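Local coordinates for myosin-17 (Arabidopsis thaliana, PDB 7KFL), which is a plant class XI myosin whose globular tail, the cargo-binding domain described here, probably recognises the cargo that the motor moves along actin, at residues F54-I57 and I58-I61; L153-K156 and Q157-A161; L15-C18 and I19-L23. All blocks are in the same frame, centred on the assembly; numbering follows the deposited sequence.

Contact 1. Residues F54-I57 and I58-I61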
loop_
_atom_site.group_PDB
_atom_site.type_symbol
_atom_site.label_atom_id
_atom_site.label_comp_id
_atom_site.label_asym_id
_atom_site.label_seq_id
_atom_site.Cartn_x
_atom_site.Cartn_y
_atom_site.Cartn_z
ATOM N N PHE A 54 17.209 18.842 14.642
ATOM C CA PHE A 54 16.003 18.050 14.283
ATOM C C PHE A 54 15.336 18.660 13.044
ATOM O O PHE A 54 15.030 17.907 12.105
ATOM C CB PHE A 54 15.038 17.981 15.466
ATOM C CG PHE A 54 15.600 17.292 16.682
ATOM C CD1 PHE A 54 15.961 15.956 16.636
ATOM C CD2 PHE A 54 15.767 17.977 17.876
ATOM C CE1 PHE A 54 16.479 15.321 17.754
ATOM C CE2 PHE A 54 16.286 17.342 18.993
ATOM C CZ PHE A 54 16.640 16.015 18.930
ATOM N N ASP A 55 15.125 19.980 13.049
ATOM C CA ASP A 55 14.542 20.744 11.911
ATOM C C ASP A 55 15.337 20.452 10.633
ATOM O O ASP A 55 14.705 20.241 9.579
ATOM C CB ASP A 55 14.530 22.252 12.185
ATOM C CG ASP A 55 13.372 22.726 13.045
ATOM O OD1 ASP A 55 12.439 21.927 13.274
ATOM O OD2 ASP A 55 13.408 23.896 13.471
ATOM N N ARG A 56 16.667 20.432 10.734
ATOM C CA ARG A 56 17.592 20.330 9.575
ATOM C C ARG A 56 17.569 18.906 9.010
ATOM O O ARG A 56 17.657 18.773 7.772
ATOM C CB ARG A 56 18.996 20.770 9.996
ATOM C CG ARG A 56 19.069 22.245 10.364
ATOM C CD ARG A 56 20.389 22.887 10.000
ATOM N NE ARG A 56 20.710 22.730 8.587
ATOM C CZ ARG A 56 21.884 23.028 8.041
ATOM N NH1 ARG A 56 22.865 23.509 8.788
ATOM N NH2 ARG A 56 22.075 22.844 6.746
ATOM N N ILE A 57 17.459 17.892 9.873
ATOM C CA ILE A 57 17.217 16.475 9.467
ATOM C C ILE A 57 15.918 16.432 8.651
ATOM O O ILE A 57 15.949 15.902 7.524
ATOM C CB ILE A 57 17.164 15.531 10.687
ATOM C CG1 ILE A 57 18.543 15.361 11.332
ATOM C CG2 ILE A 57 16.559 14.185 10.308
ATOM C CD1 ILE A 57 18.514 14.685 12.685
ATOM N N ILE A 58 14.828 16.978 9.201
ATOM C CA ILE A 58 13.470 16.961 8.581
ATOM C C ILE A 58 13.535 17.678 7.226
ATOM O O ILE A 58 13.011 17.118 6.242
ATOM C CB ILE A 58 12.419 17.585 9.523
ATOM C CG1 ILE A 58 12.206 16.735 10.780
ATOM C CG2 ILE A 58 11.107 17.843 8.795
ATOM C CD1 ILE A 58 11.563 15.388 10.531
ATOM N N GLN A 59 14.159 18.860 7.180
ATOM C CA GLN A 59 14.302 19.692 5.953
ATOM C C GLN A 59 15.050 18.898 4.874
ATOM O O GLN A 59 14.642 18.967 3.699
ATOM C CB GLN A 59 15.026 21.000 6.274
ATOM C CG GLN A 59 14.148 22.013 6.997
ATOM C CD GLN A 59 14.941 23.114 7.661
ATOM O OE1 GLN A 59 16.159 23.215 7.504
ATOM N NE2 GLN A 59 14.251 23.955 8.414
ATOM N N THR A 60 16.098 18.170 5.267
ATOM C CA THR A 60 16.947 17.342 4.366
ATOM C C THR A 60 16.077 16.267 3.704
ATOM O O THR A 60 16.088 16.188 2.455
ATOM C CB THR A 60 18.139 16.752 5.132
ATOM O OG1 THR A 60 18.880 17.843 5.683
ATOM C CG2 THR A 60 19.049 15.903 4.270
ATOM N N ILE A 61 15.346 15.484 4.507
ATOM C CA ILE A 61 14.440 14.397 4.024
ATOM C C ILE A 61 13.368 15.024 3.124
ATOM O O ILE A 61 13.110 14.472 2.046
ATOM C CB ILE A 61 13.814 13.612 5.196
ATOM C CG1 ILE A 61 14.876 12.929 6.064
ATOM C CG2 ILE A 61 12.786 12.613 4.684
ATOM C CD1 ILE A 61 14.370 12.486 7.420
#
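T60 folds its side chain back over one turn of helix 53-65 onto the carbonyl of R56. From its CB, 3.4 Å from R56 O, the OG1 branch stands beside the T60 backbone N and anti to the carbonyl carbon (chi1 -58°), which turns the hydroxyl toward the preceding turn. OG1 donates to R56 O at 2.6 Å, while T60 N donates to the same oxygen at 3.0 Å. The two donors arrive from opposite faces of the carbonyl plane, and the N-H bond is bent to 149°. CG2, the remaining branch, faces helix 4-20 and packs on I19 and S20. The guanidinium group of R56 leads away from this carbonyl and forms a salt bridge with D13. On the buried side of the helix, I57 and I61 lie side by side and point the same way, with I57 CG2 4.0 Å from I61 CD1. Their backbones are joined by a nearly straight bond (169°) from I61 N to I57 O, lying in the carbonyl plane. I58 CG1 lies just beyond the end of the F54 carbonyl, 3.3 Å from F54 O. Along the outer side, the extended Q59 chain runs back past D55 O, its CG 3.2 Å from that oxygen. The helix is thus amphipathic: isoleucines and F54 face helices 31-43 and 150-186, while T60 meets helix 4-20 with both its methyl and its hydroxyl oxygen, whose proton is already used on R56 O.

Contact 2. Residues L153-K156 and Q157-A161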
loop_
_atom_site.group_PDB
_atom_site.type_symbol
_atom_site.label_atom_id
_atom_site.label_comp_id
_atom_site.label_asym_id
_atom_site.label_seq_id
_atom_site.Cartn_x
_atom_site.Cartn_y
_atom_site.Cartn_z
ATOM N N LEU A 153 10.758 15.394 21.159
ATOM C CA LEU A 153 9.392 14.798 21.120
ATOM C C LEU A 153 8.657 15.292 19.869
ATOM O O LEU A 153 7.904 14.488 19.278
ATOM C CB LEU A 153 8.624 15.171 22.392
ATOM C CG LEU A 153 9.204 14.632 23.700
ATOM C CD1 LEU A 153 8.457 15.206 24.894
ATOM C CD2 LEU A 153 9.174 13.110 23.735
ATOM N N LEU A 154 8.866 16.559 19.491
ATOM C CA LEU A 154 8.304 17.163 18.252
ATOM C C LEU A 154 8.904 16.459 17.032
ATOM O O LEU A 154 8.167 16.255 16.047
ATOM C CB LEU A 154 8.615 18.663 18.216
ATOM C CG LEU A 154 8.066 19.418 17.003
ATOM C CD1 LEU A 154 6.546 19.433 17.015
ATOM C CD2 LEU A 154 8.610 20.836 16.945
ATOM N N PHE A 155 10.195 16.116 17.100
ATOM C CA PHE A 155 10.962 15.474 15.999
ATOM C C PHE A 155 10.395 14.079 15.713
ATOM O O PHE A 155 10.198 13.753 14.525
ATOM C CB PHE A 155 12.451 15.393 16.336
ATOM C CG PHE A 155 13.267 14.641 15.317
ATOM C CD1 PHE A 155 13.414 15.129 14.027
ATOM C CD2 PHE A 155 13.880 13.439 15.642
ATOM C CE1 PHE A 155 14.161 14.434 13.088
ATOM C CE2 PHE A 155 14.626 12.748 14.701
ATOM C CZ PHE A 155 14.766 13.244 13.426
ATOM N N LYS A 156 10.158 13.277 16.758
ATOM C CA LYS A 156 9.554 11.922 16.637
ATOM C C LYS A 156 8.198 12.046 15.931
ATOM O O LYS A 156 7.925 11.243 15.025
ATOM C CB LYS A 156 9.412 11.262 18.013
ATOM C CG LYS A 156 8.635 9.952 18.014
ATOM C CD LYS A 156 8.945 9.061 19.196
ATOM C CE LYS A 156 7.821 8.099 19.521
ATOM N NZ LYS A 156 6.722 8.771 20.257
ATOM N N GLN A 157 7.397 13.036 16.332
ATOM C CA GLN A 157 6.060 13.340 15.758
ATOM C C GLN A 157 6.216 13.784 14.296
ATOM O O GLN A 157 5.455 13.279 13.448
ATOM C CB GLN A 157 5.373 14.396 16.623
ATOM C CG GLN A 157 4.119 14.994 16.005
ATOM C CD GLN A 157 3.476 15.978 16.951
ATOM O OE1 GLN A 157 3.283 15.689 18.134
ATOM N NE2 GLN A 157 3.147 17.155 16.441
ATOM N N GLN A 158 7.157 14.690 14.012
ATOM C CA GLN A 158 7.430 15.203 12.641
ATOM C C GLN A 158 7.972 14.070 11.758
ATOM O O GLN A 158 7.543 13.978 10.588
ATOM C CB GLN A 158 8.398 16.389 12.684
ATOM C CG GLN A 158 7.735 17.698 13.090
ATOM C CD GLN A 158 8.683 18.873 13.077
ATOM O OE1 GLN A 158 9.845 18.760 12.698
ATOM N NE2 GLN A 158 8.185 20.025 13.490
ATOM N N LEU A 159 8.873 13.234 12.286
ATOM C CA LEU A 159 9.483 12.105 11.529
ATOM C C LEU A 159 8.419 11.038 11.240
ATOM O O LEU A 159 8.434 10.486 10.119
ATOM C CB LEU A 159 10.658 11.517 12.317
ATOM C CG LEU A 159 11.468 10.444 11.587
ATOM C CD1 LEU A 159 12.046 10.978 10.285
ATOM C CD2 LEU A 159 12.581 9.907 12.474
ATOM N N THR A 160 7.545 10.753 12.212
ATOM C CA THR A 160 6.362 9.861 12.057
ATOM C C THR A 160 5.530 10.350 10.864
ATOM O O THR A 160 5.232 9.529 9.978
ATOM C CB THR A 160 5.540 9.794 13.353
ATOM O OG1 THR A 160 6.331 9.131 14.339
ATOM C CG2 THR A 160 4.223 9.066 13.200
ATOM N N ALA A 161 5.193 11.643 10.842
ATOM C CA ALA A 161 4.374 12.285 9.785
ATOM C C ALA A 161 5.048 12.106 8.418
ATOM O O ALA A 161 4.323 11.906 7.430
ATOM C CB ALA A 161 4.146 13.743 10.104
#
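L154 and Q158, one turn apart on helix 150-186, bring an aliphatic fork against a primary amide. The leucine CG lies anti to the backbone N (chi1 -179°), which swings the fork forward along the helix. Q158 takes the other course: its CG stands beside its own N (chi1 -79°), and the extended chain runs back toward the preceding turn. The two side chains therefore meet at an oblique angle, with Q158 NE2 3.6 Å from both CG and CD2 of L154. This is a van der Waals contact. The stem of Q158 also passes close beyond the L154 carbonyl oxygen, CG being 3.3 Å from L154 O, the oxygen that accepts Q158 N at 2.8 Å. An alanine here removes the amide, which is likely to open a gap beside CG and CD2 of L154 and leave the fork freer to turn.

On the buried face, F155 and L159 run side by side in the same direction, both with the first torsion near 180°. L159 CD2 sits 4.1 Å from F155 CZ, approaching the ring obliquely, and the ring packs against helix 53-65, where it meets F54. K156 also has CG anti to its N, but its chain leans toward the preceding turn and bends only at the last torsion. Its carbonyl is gripped twice by T160: OG1 donates to K156 O at 2.7 Å and T160 N to K156 O at 2.9 Å, from opposite faces of the carbonyl plane. The chemistry divides by face: F155 and L159 form an apolar strip between helices 53-65 and 71-89, whereas T160 satisfies its hydroxyl proton on the backbone and can lay its side chain against L85 at little polar cost.

Contact 3. Residues L15-C18 and I19-L23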
loop_
_atom_site.group_PDB
_atom_site.type_symbol
_atom_site.label_atom_id
_atom_site.label_comp_id
_atom_site.label_asym_id
_atom_site.label_seq_id
_atom_site.Cartn_x
_atom_site.Cartn_y
_atom_site.Cartn_z
ATOM N N LEU A 15 26.524 16.880 9.386
ATOM C CA LEU A 15 25.557 15.748 9.363
ATOM C C LEU A 15 24.674 15.861 8.115
ATOM O O LEU A 15 24.507 14.841 7.428
ATOM C CB LEU A 15 24.711 15.757 10.643
ATOM C CG LEU A 15 23.768 14.564 10.825
ATOM C CD1 LEU A 15 24.535 13.250 10.853
ATOM C CD2 LEU A 15 22.941 14.714 12.091
ATOM N N VAL A 16 24.148 17.060 7.837
ATOM C CA VAL A 16 23.287 17.359 6.651
ATOM C C VAL A 16 24.014 16.897 5.383
ATOM O O VAL A 16 23.354 16.287 4.521
ATOM C CB VAL A 16 22.910 18.853 6.576
ATOM C CG1 VAL A 16 22.398 19.254 5.197
ATOM C CG2 VAL A 16 21.895 19.228 7.646
ATOM N N LYS A 17 25.318 17.175 5.281
ATOM C CA LYS A 17 26.150 16.861 4.088
ATOM C C LYS A 17 26.359 15.345 3.978
ATOM O O LYS A 17 26.414 14.851 2.836
ATOM C CB LYS A 17 27.479 17.620 4.145
ATOM C CG LYS A 17 28.263 17.681 2.837
ATOM C CD LYS A 17 27.457 18.095 1.609
ATOM C CE LYS A 17 26.428 19.185 1.858
ATOM N NZ LYS A 17 25.654 19.492 0.632
ATOM N N CYS A 18 26.450 14.639 5.109
ATOM C CA CYS A 18 26.611 13.160 5.173
ATOM C C CYS A 18 25.308 12.461 4.760
ATOM O O CYS A 18 25.381 11.525 3.938
ATOM C CB CYS A 18 27.034 12.710 6.565
ATOM S SG CYS A 18 28.698 13.268 7.012
ATOM N N ILE A 19 24.165 12.895 5.305
ATOM C CA ILE A 19 22.835 12.245 5.086
ATOM C C ILE A 19 22.208 12.750 3.776
ATOM O O ILE A 19 21.182 12.175 3.371
ATOM C CB ILE A 19 21.900 12.434 6.300
ATOM C CG1 ILE A 19 21.540 13.899 6.559
ATOM C CG2 ILE A 19 22.502 11.779 7.534
ATOM C CD1 ILE A 19 20.325 14.085 7.440
ATOM N N SER A 20 22.796 13.771 3.137
ATOM C CA SER A 20 22.425 14.245 1.774
ATOM C C SER A 20 22.977 13.281 0.716
ATOM O O SER A 20 22.376 13.194 -0.369
ATOM C CB SER A 20 22.899 15.653 1.523
ATOM O OG SER A 20 22.104 16.587 2.237
ATOM N N GLN A 21 24.087 12.600 1.019
ATOM C CA GLN A 21 24.714 11.575 0.143
ATOM C C GLN A 21 24.040 10.217 0.370
ATOM O O GLN A 21 23.414 10.032 1.434
ATOM C CB GLN A 21 26.205 11.440 0.448
ATOM C CG GLN A 21 27.011 12.706 0.202
ATOM C CD GLN A 21 28.391 12.615 0.807
ATOM O OE1 GLN A 21 28.839 11.546 1.220
ATOM N NE2 GLN A 21 29.079 13.744 0.863
ATOM N N ASN A 22 24.188 9.298 -0.589
ATOM C CA ASN A 22 23.755 7.884 -0.452
ATOM C C ASN A 22 24.760 7.156 0.450
ATOM O O ASN A 22 25.878 6.869 -0.020
ATOM C CB ASN A 22 23.614 7.195 -1.811
ATOM C CG ASN A 22 23.173 5.749 -1.706
ATOM O OD1 ASN A 22 22.859 5.259 -0.621
ATOM N ND2 ASN A 22 23.143 5.055 -2.832
ATOM N N LEU A 23 24.373 6.877 1.698
ATOM C CA LEU A 23 25.194 6.102 2.666
ATOM C C LEU A 23 24.854 4.611 2.555
ATOM O O LEU A 23 25.474 3.818 3.286
ATOM C CB LEU A 23 24.946 6.629 4.084
ATOM C CG LEU A 23 25.268 8.108 4.307
ATOM C CD1 LEU A 23 25.229 8.451 5.789
ATOM C CD2 LEU A 23 26.623 8.478 3.718
#
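This is a local contact at the C-terminal end of helix 4-20, where L15 and I19 share one turn and the chain then leaves the helix. I19 N donates to L15 O at 2.9 Å, nearly along the C=O axis, and L15 CD1 meets I19 CG2 at 4.2 Å. CG1 of I19 lies between its own N and carbonyl carbon (chi1 64°), which brings it to 3.2 Å from L15 O. One residue on, the regular pattern fades: S20 N makes a weak bond to V16 O, bent to 124°, while S20 OG gives the same oxygen a shorter one of 2.6 Å from above the carbonyl plane. Q21 N then turns back weakly to C18 O, three residues earlier. L23 CD2 comes up against the oxygen end of the C18 carbonyl, 3.3 Å from C18 O, and the leucine side chain also touches V31 of helix 31-43, while L23 N is bonded to Y76 OH. As the chain leaves the helix, then, the hydroxyl of S20 backs up the weak main-chain bond to V16 O, and C18 O is met by the apolar side chain of L23.

How the contacts relate
From the N terminus, contact 3 comes first, at the end of helix 4-20; contact 1 follows on helix 53-65 and contact 2 on helix 150-186. Each joins adjoining residues of one continuous stretch, so none closes a long loop, and the three follow in series without nesting or crossing. In space, contact 1 lies between the others, its centre about 11 Å from the centre of each. I57 CG2 lies 3.7 Å from F155 CE1 of contact 2, and T60 CG2 lies 3.7 Å from S20 OG of contact 3. Contacts 2 and 3 do not touch, their nearest atoms being about 8 Å apart. Helix 53-65 thus bridges helices 4-20 and 150-186 within this helical domain.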